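PDB 6ANS: DUF1214 domain-containing protein from Burkholderia cenocepacia, which is of unknown function but carries two regions of the DUF1214 family. Local coordinates for residues 225-228 against 229-233; 260-264 against 265-269. All blocks are in the same frame, centred on the assembly; numbering follows the deposited sequence.

Contact 1 of 2, residues 225-228 against 229-233; sequences LALQ and GGLMR
In Leu227 and Leu231, one turn apart, the first torsions aim the branches at each other: CG of Leu227 is anti to its backbone N (chi1 -180°), whereas CG of Leu231 lies beside its own N (chi1 -74°). The two branches converge obliquely, with Leu227 CG 3.9 Å from Leu231 CD1. Leu231 CG also rests 3.4 Å from Leu227 O. Leu231 N donates to that same Leu227 O at 2.9 Å. This is the i to i+4 pattern of an alpha helix, repeated from Leu225 O through Gln228 O, with Gly230 N 2.9 Å from Ala226 O. On another flank, the bend of Gln228 at chi2 carries its amide over the following turn, where NE2 lies 3.8 Å from CG of selenomethionine Met232. Gly229 has no side chain, and Arg233 folds back over it: Gly229 O lies over the centre of one guanidinium face, 3.3 Å above its plane. The turns belong to the start of helix 224-251: Leu227 packs on Leu31 of helix 24-33 and Val82 of helix 60-83, Met232 lies against helix 35-46, and Arg233 touches His81.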
loop_
_atom_site.group_PDB
_atom_site.type_symbol
_atom_site.label_atom_id
_atom_site.label_comp_id
_atom_site.label_asym_id
_atom_site.label_seq_id
_atom_site.Cartn_x
_atom_site.Cartn_y
_atom_site.Cartn_z
ATOM N N LEU A 225 -0.464 -6.791 -23.462
ATOM C CA LEU A 225 -1.260 -5.638 -23.875
ATOM C C LEU A 225 -1.939 -4.981 -22.685
ATOM O O LEU A 225 -1.927 -3.752 -22.560
ATOM C CB LEU A 225 -2.310 -6.044 -24.911
ATOM C CG LEU A 225 -3.085 -4.877 -25.532
ATOM C CD1 LEU A 225 -2.145 -3.873 -26.190
ATOM C CD2 LEU A 225 -4.109 -5.381 -26.535
ATOM N N ALA A 226 -2.516 -5.777 -21.788
ATOM C CA ALA A 226 -3.193 -5.195 -20.633
ATOM C C ALA A 226 -2.205 -4.467 -19.724
ATOM O O ALA A 226 -2.513 -3.401 -19.176
ATOM C CB ALA A 226 -3.953 -6.284 -19.875
ATOM N N LEU A 227 -1.006 -5.020 -19.559
ATOM C CA LEU A 227 -0.007 -4.349 -18.736
ATOM C C LEU A 227 0.485 -3.067 -19.403
ATOM O O LEU A 227 0.732 -2.065 -18.727
ATOM C CB LEU A 227 1.172 -5.284 -18.459
ATOM C CG LEU A 227 2.222 -4.600 -17.588
ATOM C CD1 LEU A 227 1.603 -4.178 -16.225
ATOM C CD2 LEU A 227 3.471 -5.437 -17.389
ATOM N N GLN A 228 0.660 -3.090 -20.725
ATOM C CA GLN A 228 1.034 -1.874 -21.440
ATOM C C GLN A 228 0.040 -0.761 -21.141
ATOM O O GLN A 228 0.429 0.371 -20.839
ATOM C CB GLN A 228 1.128 -2.140 -22.951
ATOM C CG GLN A 228 1.707 -0.957 -23.776
ATOM C CD GLN A 228 0.664 0.129 -24.127
ATOM O OE1 GLN A 228 -0.545 -0.095 -24.044
ATOM N NE2 GLN A 228 1.146 1.310 -24.515
ATOM N N GLY A 229 -1.254 -1.079 -21.200
ATOM C CA GLY A 229 -2.273 -0.078 -20.922
ATOM C C GLY A 229 -2.291 0.354 -19.470
ATOM O O GLY A 229 -2.490 1.534 -19.166
ATOM N N GLY A 230 -2.107 -0.594 -18.553
ATOM C CA GLY A 230 -2.128 -0.247 -17.139
ATOM C C GLY A 230 -0.974 0.658 -16.753
ATOM O O GLY A 230 -1.148 1.609 -15.990
ATOM N N LEU A 231 0.220 0.380 -17.276
ATOM C CA LEU A 231 1.373 1.214 -16.936
ATOM C C LEU A 231 1.192 2.643 -17.440
ATOM O O LEU A 231 1.414 3.610 -16.697
ATOM C CB LEU A 231 2.655 0.599 -17.500
ATOM C CG LEU A 231 3.147 -0.643 -16.751
ATOM C CD1 LEU A 231 4.266 -1.336 -17.531
ATOM C CD2 LEU A 231 3.613 -0.264 -15.361
HETATM N N MSE A 232 0.788 2.805 -18.700
HETATM C CA MSE A 232 0.635 4.144 -19.256
HETATM C C MSE A 232 -0.485 4.892 -18.527
HETATM O O MSE A 232 -0.334 6.073 -18.205
HETATM C CB MSE A 232 0.380 4.091 -20.773
HETATM C CG MSE A 232 1.618 3.636 -21.578
HETATM SE SE MSE A 232 3.381 4.284 -20.863
HETATM C CE MSE A 232 3.056 6.223 -21.069
ATOM N N ARG A 233 -1.595 4.208 -18.224
ATOM C CA ARG A 233 -2.650 4.877 -17.462
ATOM C C ARG A 233 -2.149 5.285 -16.081
ATOM O O ARG A 233 -2.454 6.387 -15.603
ATOM C CB ARG A 233 -3.897 3.987 -17.349
ATOM C CG ARG A 233 -4.799 4.016 -18.618
ATOM C CD ARG A 233 -6.121 3.261 -18.389
ATOM N NE ARG A 233 -5.886 1.822 -18.269
ATOM C CZ ARG A 233 -5.749 1.008 -19.311
ATOM N NH1 ARG A 233 -5.845 1.493 -20.545
ATOM N NH2 ARG A 233 -5.528 -0.289 -19.122
HETATM O O HOH W 1 -5.042 -2.170 -17.637
#

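Contact 2 of 2, residues 260-264 against 265-269; sequences PPADQ and ALCQS
Asp263 grips the first turn of helix 264-269 through its carboxylate: OD1 accepts from Leu266 N at 3.0 Å, with an N-H...O angle of 161°. The amide meets OD1 from above the carboxylate plane, 62° out of it. With CG anti to the backbone N (chi1 180°), the carboxylate swings over the helix start, and its CG packs 3.5 Å from Leu266 CB, the two side chains crossing at about a right angle. Asp263 O meanwhile accepts from Cys267 N at 3.0 Å, in the carbonyl plane, and Gln264 O takes Gln268 N in the next helical bond. Asp263 is thus an N-cap residue, its side chain satisfying an amide of the first turn that has no preceding helical carbonyl; a negative charge here would be expected to suit the positive end of the helix dipole. The tight inner side is apolar: the thiol of buried Cys267 sits 3.8 Å from Ala262 CB, close to Tyr278 of strand 276-284. By contrast, the solvent side is formed by Asp263 and Ala265, both exposed, so the capping carboxylate works at the surface. Gln264 and Gln268 make a polar flank bonded to protein: Gln264 NE2 bonds to Tyr278 O and, weakly, to Ala262 O, while Gln268 NE2 reaches Asp273 O and also donates to a water at 2.9 Å.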
loop_
_atom_site.group_PDB
_atom_site.type_symbol
_atom_site.label_atom_id
_atom_site.label_comp_id
_atom_site.label_asym_id
_atom_site.label_seq_id
_atom_site.Cartn_x
_atom_site.Cartn_y
_atom_site.Cartn_z
ATOM N N PRO A 260 -14.712 30.662 0.300
ATOM C CA PRO A 260 -15.970 30.760 -0.434
ATOM C C PRO A 260 -16.497 29.388 -0.811
ATOM O O PRO A 260 -15.729 28.412 -0.871
ATOM C CB PRO A 260 -15.586 31.576 -1.682
ATOM C CG PRO A 260 -14.174 31.220 -1.919
ATOM C CD PRO A 260 -13.563 31.047 -0.542
ATOM N N PRO A 261 -17.805 29.281 -1.067
ATOM C CA PRO A 261 -18.363 28.023 -1.586
ATOM C C PRO A 261 -17.707 27.654 -2.910
ATOM O O PRO A 261 -17.447 28.514 -3.751
ATOM C CB PRO A 261 -19.856 28.343 -1.777
ATOM C CG PRO A 261 -20.115 29.595 -0.987
ATOM C CD PRO A 261 -18.818 30.349 -0.957
ATOM N N ALA A 262 -17.468 26.360 -3.101
ATOM C CA ALA A 262 -16.863 25.885 -4.335
ATOM C C ALA A 262 -17.910 25.766 -5.435
ATOM O O ALA A 262 -19.116 25.852 -5.198
ATOM C CB ALA A 262 -16.180 24.533 -4.123
ATOM N N ASP A 263 -17.428 25.608 -6.659
ATOM C CA ASP A 263 -18.267 25.197 -7.779
ATOM C C ASP A 263 -18.692 23.759 -7.513
ATOM O O ASP A 263 -17.906 22.829 -7.698
ATOM C CB ASP A 263 -17.493 25.339 -9.090
ATOM C CG ASP A 263 -18.297 24.917 -10.320
ATOM O OD1 ASP A 263 -19.222 24.082 -10.213
ATOM O OD2 ASP A 263 -17.970 25.403 -11.421
ATOM N N GLN A 264 -19.944 23.565 -7.078
ATOM C CA GLN A 264 -20.360 22.233 -6.630
ATOM C C GLN A 264 -20.348 21.221 -7.777
ATOM O O GLN A 264 -19.856 20.099 -7.613
ATOM C CB GLN A 264 -21.746 22.304 -5.976
ATOM C CG GLN A 264 -21.802 23.224 -4.744
ATOM C CD GLN A 264 -20.761 22.846 -3.675
ATOM O OE1 GLN A 264 -20.579 21.672 -3.350
ATOM N NE2 GLN A 264 -20.070 23.847 -3.138
ATOM N N ALA A 265 -20.872 21.602 -8.948
ATOM C CA ALA A 265 -20.875 20.693 -10.093
ATOM C C ALA A 265 -19.465 20.262 -10.463
ATOM O O ALA A 265 -19.237 19.112 -10.850
ATOM C CB ALA A 265 -21.563 21.358 -11.298
ATOM N N LEU A 266 -18.500 21.173 -10.340
ATOM C CA LEU A 266 -17.110 20.810 -10.581
ATOM C C LEU A 266 -16.611 19.799 -9.547
ATOM O O LEU A 266 -15.936 18.826 -9.904
ATOM C CB LEU A 266 -16.235 22.067 -10.571
ATOM C CG LEU A 266 -14.733 21.817 -10.776
ATOM C CD1 LEU A 266 -14.454 21.233 -12.167
ATOM C CD2 LEU A 266 -13.972 23.122 -10.586
ATOM N N CYS A 267 -16.943 19.994 -8.267
ATOM C CA CYS A 267 -16.525 19.026 -7.249
ATOM C C CYS A 267 -17.115 17.654 -7.517
ATOM O O CYS A 267 -16.434 16.637 -7.341
ATOM C CB CYS A 267 -16.917 19.493 -5.853
ATOM S SG CYS A 267 -16.014 20.930 -5.317
ATOM N N GLN A 268 -18.383 17.608 -7.941
ATOM C CA GLN A 268 -19.002 16.333 -8.285
ATOM C C GLN A 268 -18.300 15.691 -9.478
ATOM O O GLN A 268 -18.079 14.474 -9.496
ATOM C CB GLN A 268 -20.499 16.537 -8.580
ATOM C CG GLN A 268 -21.343 16.993 -7.363
ATOM C CD GLN A 268 -21.125 16.082 -6.130
ATOM O OE1 GLN A 268 -21.158 14.852 -6.242
ATOM N NE2 GLN A 268 -20.877 16.689 -4.968
ATOM N N SER A 269 -17.927 16.501 -10.484
ATOM C CA SER A 269 -17.352 15.962 -11.711
ATOM C C SER A 269 -15.990 15.311 -11.489
ATOM O O SER A 269 -15.593 14.466 -12.299
ATOM C CB SER A 269 -17.246 17.055 -12.796
ATOM O OG SER A 269 -16.170 17.954 -12.551
HETATM O O HOH W 2 -21.348 19.440 -4.153
#

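Both contacts are local, and they sit near the starts of two successive helices, one in regular turns, the other at the N-cap. Contact 1 lies on the long helix 224-251, while contact 2 is the capped start of the short helix 264-269. Their centres are 32 Å apart and their nearest atoms about 16 Å, so they do not touch. Contact 1 is partly buried among other helices, with Leu227 packed on two of them and Leu231 buried; contact 2 is a surface contact with one buried residue, held against strand 276-284. Backbone bonds run through both, but a carboxylate supplements them at 263-266, whereas in 225-233 a guanidinium lies over the carbonyl oxygen of Gly229.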